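Local coordinates for protein beta-2-microglobulin (Ctenopharyngodon idella, PDB 5H5Z) that probably serves as the light chain of a bony fish MHC class I molecule, pairing with the heavy chain that presents peptides to the immune system, at residues 36-41 against 50-55; 80-83 against 88-91. The protein carries 1 engineered substitution. One frame throughout, in Å; residues are numbered along the deposited sequence.

Interaction 1 (36-41 against 50-55); sequences ISIELL and AQQTDL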
ATOM      1  N   ILE B  36       8.629  -2.201  13.164  1.00 28.55           N
ATOM      2  CA  ILE B  36       9.689  -1.659  12.313  1.00 25.23           C
ATOM      3  C   ILE B  36       9.993  -0.203  12.678  1.00 28.65           C
ATOM      4  O   ILE B  36       9.137   0.506  13.219  1.00 29.57           O
ATOM      5  CB  ILE B  36       9.311  -1.794  10.813  1.00 24.35           C
ATOM      6  CG1 ILE B  36      10.550  -1.687   9.911  1.00 23.93           C
ATOM      7  CG2 ILE B  36       8.225  -0.793  10.418  1.00 25.03           C
ATOM      8  CD1 ILE B  36      10.389  -2.380   8.573  1.00 23.74           C
ATOM      9  N   SER B  37      11.223   0.220  12.392  1.00 26.07           N
ATOM     10  CA  SER B  37      11.650   1.602  12.548  1.00 27.32           C
ATOM     11  C   SER B  37      12.055   2.142  11.183  1.00 26.42           C
ATOM     12  O   SER B  37      12.899   1.545  10.500  1.00 28.15           O
ATOM     13  CB  SER B  37      12.841   1.682  13.513  1.00 29.84           C
ATOM     14  OG  SER B  37      13.326   3.009  13.631  1.00 32.80           O
ATOM     15  N   ILE B  38      11.449   3.259  10.781  1.00 22.54           N
ATOM     16  CA  ILE B  38      11.825   3.937   9.539  1.00 22.38           C
ATOM     17  C   ILE B  38      12.134   5.400   9.845  1.00 24.29           C
ATOM     18  O   ILE B  38      11.339   6.085  10.493  1.00 27.21           O
ATOM     19  CB  ILE B  38      10.713   3.859   8.461  1.00 23.76           C
ATOM     20  CG1 ILE B  38      10.269   2.410   8.218  1.00 23.48           C
ATOM     21  CG2 ILE B  38      11.186   4.507   7.161  1.00 23.21           C
ATOM     22  CD1 ILE B  38       8.926   2.284   7.525  1.00 22.80           C
ATOM     23  N   GLU B  39      13.296   5.870   9.390  1.00 25.38           N
ATOM     24  CA  GLU B  39      13.696   7.258   9.592  1.00 25.74           C
ATOM     25  C   GLU B  39      14.283   7.826   8.312  1.00 25.97           C
ATOM     26  O   GLU B  39      15.051   7.152   7.630  1.00 28.75           O
ATOM     27  CB  GLU B  39      14.715   7.378  10.733  1.00 31.09           C
ATOM     28  CG  GLU B  39      14.188   7.035  12.126  1.00 38.51           C
ATOM     29  CD  GLU B  39      13.103   7.976  12.637  1.00 46.39           C
ATOM     30  OE1 GLU B  39      12.825   9.012  11.995  1.00 54.13           O
ATOM     31  OE2 GLU B  39      12.520   7.677  13.700  1.00 54.53           O
ATOM     32  N   LEU B  40      13.902   9.054   7.971  1.00 23.59           N
ATOM     33  CA  LEU B  40      14.525   9.748   6.843  1.00 22.97           C
ATOM     34  C   LEU B  40      15.668  10.609   7.368  1.00 25.32           C
ATOM     35  O   LEU B  40      15.538  11.247   8.418  1.00 26.98           O
ATOM     36  CB  LEU B  40      13.500  10.595   6.080  1.00 24.54           C
ATOM     37  CG  LEU B  40      12.319   9.846   5.449  1.00 24.20           C
ATOM     38  CD1 LEU B  40      11.297  10.820   4.883  1.00 25.97           C
ATOM     39  CD2 LEU B  40      12.785   8.888   4.362  1.00 28.29           C
ATOM     40  N   LEU B  41      16.786  10.624   6.646  1.00 26.37           N
ATOM     41  CA  LEU B  41      17.984  11.326   7.101  1.00 26.71           C
ATOM     42  C   LEU B  41      18.501  12.357   6.105  1.00 28.06           C
ATOM     43  O   LEU B  41      18.487  12.128   4.892  1.00 28.15           O
ATOM     44  CB  LEU B  41      19.111  10.330   7.409  1.00 27.20           C
ATOM     45  CG  LEU B  41      18.794   9.026   8.150  1.00 29.64           C
ATOM     46  CD1 LEU B  41      20.043   8.163   8.230  1.00 31.47           C
ATOM     47  CD2 LEU B  41      18.215   9.266   9.540  1.00 30.72           C
ATOM     48  N   ALA B  50       8.679  14.113   9.717  1.00 32.54           N
ATOM     49  CA  ALA B  50       8.402  13.126   8.676  1.00 29.18           C
ATOM     50  C   ALA B  50       7.057  12.471   8.971  1.00 30.12           C
ATOM     51  O   ALA B  50       6.704  12.279  10.131  1.00 33.52           O
ATOM     52  CB  ALA B  50       9.506  12.086   8.609  1.00 29.81           C
ATOM     53  N   GLN B  51       6.313  12.147   7.917  1.00 30.87           N
ATOM     54  CA  GLN B  51       4.980  11.558   8.041  1.00 29.27           C
ATOM     55  C   GLN B  51       5.000  10.088   7.647  1.00 28.59           C
ATOM     56  O   GLN B  51       5.563   9.729   6.612  1.00 29.36           O
ATOM     57  CB  GLN B  51       3.979  12.308   7.154  1.00 27.67           C
ATOM     58  CG  GLN B  51       3.707  13.748   7.576  1.00 28.39           C
ATOM     59  CD  GLN B  51       4.691  14.756   7.000  1.00 28.34           C
ATOM     60  OE1 GLN B  51       5.580  14.417   6.218  1.00 35.78           O
ATOM     61  NE2 GLN B  51       4.528  16.013   7.389  1.00 36.80           N
ATOM     62  N   GLN B  52       4.374   9.244   8.465  1.00 26.83           N
ATOM     63  CA  GLN B  52       4.315   7.811   8.192  1.00 24.20           C
ATOM     64  C   GLN B  52       2.875   7.325   8.072  1.00 22.89           C
ATOM     65  O   GLN B  52       2.020   7.682   8.888  1.00 26.56           O
ATOM     66  CB  GLN B  52       5.058   7.026   9.279  1.00 25.74           C
ATOM     67  CG  GLN B  52       5.222   5.538   8.991  1.00 26.33           C
ATOM     68  CD  GLN B  52       6.052   4.822  10.042  1.00 29.85           C
ATOM     69  OE1 GLN B  52       5.580   3.890  10.695  1.00 32.07           O
ATOM     70  NE2 GLN B  52       7.296   5.257  10.214  1.00 29.23           N
ATOM     71  N   THR B  53       2.620   6.513   7.049  1.00 23.27           N
ATOM     72  CA  THR B  53       1.301   5.921   6.824  1.00 25.33           C
ATOM     73  C   THR B  53       0.961   4.909   7.914  1.00 24.92           C
ATOM     74  O   THR B  53       1.848   4.375   8.581  1.00 24.92           O
ATOM     75  CB  THR B  53       1.197   5.240   5.440  1.00 27.60           C
ATOM     76  OG1 THR B  53       2.198   4.218   5.316  1.00 25.76           O
ATOM     77  CG2 THR B  53       1.365   6.267   4.320  1.00 26.19           C
ATOM     78  N   ASP B  54      -0.331   4.660   8.091  1.00 25.56           N
ATOM     79  CA  ASP B  54      -0.820   3.708   9.082  1.00 23.91           C
ATOM     80  C   ASP B  54      -0.589   2.286   8.613  1.00 24.51           C
ATOM     81  O   ASP B  54      -0.658   1.996   7.415  1.00 24.26           O
ATOM     82  CB  ASP B  54      -2.308   3.929   9.338  1.00 24.06           C
ATOM     83  CG  ASP B  54      -2.598   5.273   9.982  1.00 26.15           C
ATOM     84  OD1 ASP B  54      -1.744   5.782  10.739  1.00 27.50           O
ATOM     85  OD2 ASP B  54      -3.691   5.816   9.740  1.00 27.30           O
ATOM     86  N   LEU B  55      -0.328   1.401   9.566  1.00 26.25           N
ATOM     87  CA  LEU B  55       0.041   0.022   9.264  1.00 27.12           C
ATOM     88  C   LEU B  55      -1.036  -0.708   8.464  1.00 23.65           C
ATOM     89  O   LEU B  55      -2.174  -0.848   8.906  1.00 26.20           O
ATOM     90  CB  LEU B  55       0.368  -0.738  10.555  1.00 28.97           C
ATOM     91  CG  LEU B  55       1.001  -2.127  10.431  1.00 30.34           C
ATOM     92  CD1 LEU B  55       2.446  -2.054   9.946  1.00 32.09           C
ATOM     93  CD2 LEU B  55       0.906  -2.837  11.771  1.00 32.70           C
TER
HETATM   94  O   HOH W   1       6.952   2.329  12.851  1.00 40.25           O
HETATM   95  O   HOH W   2       9.017   4.369  12.059  1.00 32.80           O
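The amide of Q52 is tied to the strand 36-41 through two bound waters, one for each end of the group. Q52 NE2 donates to water 2 over 2.7 Å, and the same water accepts the backbone N-H of I38, with its oxygen 3.0 Å from I38 N. Water 1 donates hydrogen bonds to Q52 OE1 at 3.0 Å and to I36 O at 2.9 Å. Both amide atoms are thereby occupied, consistent with the modelled orientation of the amide, and rotation about the last side-chain bond should be restrained. The glutamine gets there by an extended chain: CG stands anti to the backbone N (chi1 -172°) and chi2 continues the line at 176°, carrying the amide across the gap toward segment 36-41. Direct contact at its end is light, Q52 NE2 coming to 4.1 Å from I38 CB. Two residues along each segment, the apolar part of the contact is equally modest, with a methyl of L40 facing the methyl of A50 at 4.3 Å between L40 CD1 and A50 CB. The backbones are well separated, I38 CA and Q52 CA being 8.6 Å apart, so water and side chains, rather than paired peptide groups, span the interval. The segments lie on strands 36-42 and 51-57, of different sheets of the immunoglobulin C1-set sandwich, along one margin of it. I38 and L40 turn inward onto V28 and C26 of strand 22-31, while K67 of strand 63-71 touches A50 and Q52 and hydrogen-bonds to I38 O. Strand 36-42 pairs along its other edge with strand 79-85, and beyond Q52, D54 and L55 pack against Y34 and F18 of the MHC class I antigen chain.

Interaction 2 (80-83 against 88-91); sequences SCRV and DNKT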
ATOM      1  N   SER B  80      18.836   9.899   2.835  1.00 24.39           N
ATOM      2  CA  SER B  80      18.773   8.450   2.968  1.00 24.77           C
ATOM      3  C   SER B  80      17.600   8.011   3.835  1.00 23.54           C
ATOM      4  O   SER B  80      16.975   8.825   4.531  1.00 25.38           O
ATOM      5  CB  SER B  80      20.101   7.886   3.507  1.00 25.47           C
ATOM      6  OG  SER B  80      20.406   8.395   4.793  1.00 29.27           O
ATOM      7  N   CYS B  81      17.289   6.723   3.764  1.00 23.93           N
ATOM      8  CA  CYS B  81      16.245   6.135   4.583  1.00 23.49           C
ATOM      9  C   CYS B  81      16.865   4.982   5.356  1.00 25.28           C
ATOM     10  O   CYS B  81      17.458   4.073   4.760  1.00 26.07           O
ATOM     11  CB  CYS B  81      15.087   5.652   3.704  1.00 23.51           C
ATOM     12  SG  CYS B  81      13.739   4.827   4.579  1.00 27.04           S
ATOM     13  N   ARG B  82      16.755   5.048   6.683  1.00 24.83           N
ATOM     14  CA  ARG B  82      17.274   4.006   7.560  1.00 25.61           C
ATOM     15  C   ARG B  82      16.137   3.177   8.129  1.00 24.51           C
ATOM     16  O   ARG B  82      15.232   3.700   8.788  1.00 26.67           O
ATOM     17  CB  ARG B  82      18.126   4.595   8.688  1.00 27.63           C
ATOM     18  CG  ARG B  82      18.654   3.553   9.672  1.00 27.62           C
ATOM     19  CD  ARG B  82      19.779   4.102  10.531  1.00 30.54           C
ATOM     20  NE  ARG B  82      19.350   5.224  11.361  1.00 32.91           N
ATOM     21  CZ  ARG B  82      20.119   6.263  11.683  1.00 35.64           C
ATOM     22  NH1 ARG B  82      21.368   6.348  11.234  1.00 37.47           N
ATOM     23  NH2 ARG B  82      19.632   7.232  12.448  1.00 39.39           N
ATOM     24  N   VAL B  83      16.192   1.879   7.856  1.00 23.75           N
ATOM     25  CA  VAL B  83      15.146   0.953   8.273  1.00 22.06           C
ATOM     26  C   VAL B  83      15.706  -0.096   9.236  1.00 24.51           C
ATOM     27  O   VAL B  83      16.727  -0.734   8.953  1.00 25.94           O
ATOM     28  CB  VAL B  83      14.491   0.267   7.054  1.00 20.07           C
ATOM     29  CG1 VAL B  83      13.381  -0.679   7.489  1.00 21.49           C
ATOM     30  CG2 VAL B  83      13.951   1.302   6.072  1.00 21.87           C
ATOM     31  N   ASP B  88      18.030  -6.194  12.124  1.00 34.20           N
ATOM     32  CA  ASP B  88      18.678  -5.666  10.930  1.00 34.33           C
ATOM     33  C   ASP B  88      18.680  -4.141  10.931  1.00 34.31           C
ATOM     34  O   ASP B  88      17.798  -3.512  11.502  1.00 34.44           O
ATOM     35  CB  ASP B  88      18.000  -6.196   9.661  1.00 38.54           C
ATOM     36  CG  ASP B  88      17.989  -7.716   9.589  1.00 37.41           C
ATOM     37  OD1 ASP B  88      18.935  -8.352  10.087  1.00 41.45           O
ATOM     38  OD2 ASP B  88      17.030  -8.281   9.028  1.00 41.10           O
ATOM     39  N   ASN B  89      19.679  -3.549  10.286  1.00 31.75           N
ATOM     40  CA  ASN B  89      19.794  -2.096  10.217  1.00 31.34           C
ATOM     41  C   ASN B  89      20.295  -1.708   8.837  1.00 32.04           C
ATOM     42  O   ASN B  89      21.476  -1.833   8.554  1.00 35.35           O
ATOM     43  CB  ASN B  89      20.737  -1.588  11.322  1.00 35.15           C
ATOM     44  CG  ASN B  89      20.930  -0.075  11.303  1.00 36.50           C
ATOM     45  OD1 ASN B  89      20.325   0.644  10.509  1.00 36.88           O
ATOM     46  ND2 ASN B  89      21.785   0.412  12.196  1.00 36.76           N
ATOM     47  N   LYS B  90      19.390  -1.252   7.976  1.00 29.04           N
ATOM     48  CA  LYS B  90      19.764  -0.898   6.608  1.00 31.23           C
ATOM     49  C   LYS B  90      19.586   0.591   6.340  1.00 30.64           C
ATOM     50  O   LYS B  90      18.654   1.211   6.848  1.00 30.13           O
ATOM     51  CB  LYS B  90      18.967  -1.723   5.592  1.00 34.99           C
ATOM     52  CG  LYS B  90      19.030  -3.226   5.824  1.00 44.03           C
ATOM     53  CD  LYS B  90      18.948  -4.000   4.517  1.00 52.96           C
ATOM     54  CE  LYS B  90      18.860  -5.503   4.750  1.00 62.58           C
ATOM     55  NZ  LYS B  90      19.915  -6.053   5.650  1.00 66.75           N
ATOM     56  N   THR B  91      20.496   1.154   5.552  1.00 29.53           N
ATOM     57  CA  THR B  91      20.395   2.546   5.122  1.00 27.06           C
ATOM     58  C   THR B  91      20.511   2.605   3.608  1.00 27.49           C
ATOM     59  O   THR B  91      21.491   2.132   3.039  1.00 29.99           O
ATOM     60  CB  THR B  91      21.482   3.423   5.781  1.00 27.55           C
ATOM     61  OG1 THR B  91      21.300   3.411   7.199  1.00 30.88           O
ATOM     62  CG2 THR B  91      21.409   4.869   5.283  1.00 29.71           C
TER
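A beta hairpin joins strands 79-85 and 88-93, and its two arms run antiparallel here, their axes 4.6 Å apart and 174° from one another in direction. V83 and K90 form a hydrogen-bonded pair: V83 N donates to K90 O at 2.7 Å, and K90 N returns a nearly straight bond to V83 O at 2.9 Å. The neighbouring R82 and T91 make a non-hydrogen-bonded pair in which the alpha carbons close to 4.2 Å. T91 CA and R82 CA each direct a C-H at a carbonyl oxygen of the facing strand, T91 CA to C81 O at 3.3 Å and R82 CA to K90 O.

On the face that carries R82 and T91, the arginine's aliphatic stem does the touching. With CG anti to the backbone N (chi1 178°), it runs alongside T91, whose OG1 lies 3.6 Å from R82 CG. The amide oxygen of N89 comes to the same part of the stem, N89 OD1 being 3.5 Å from R82 CD; the chain bends at chi3 (62°), so N89 meets the stem and not the guanidinium. Farther along, the methyl T91 CG2 sits 3.7 Å from S80 OG.

V83 points to the opposite face, against I8 of strand 7-12, and C81 is joined to C26 by the disulfide that links the two sheets, an arrangement characteristic of the immunoglobulin fold.

How the interactions relate
Strand 36-42 connects the two contacts: in interaction 1 it faces a strand of the other sheet, and along its other edge it pairs with the strand 79-85 of interaction 2. E39 and L41 make probable backbone hydrogen bonds to R82 and S80, while I36 and I38 pack on V83 and C81 toward the interior. Interaction 1 therefore bridges between sheets, with sparse contact and water-mediated polar links at the margin, whereas interaction 2 lies within one sheet and rests on direct peptide pairing. Each joins buried residues to more open ones: I38 and L40 meet partly exposed partners, and buried S80 and V83 face exposed T91 and K90 on an outermost strand.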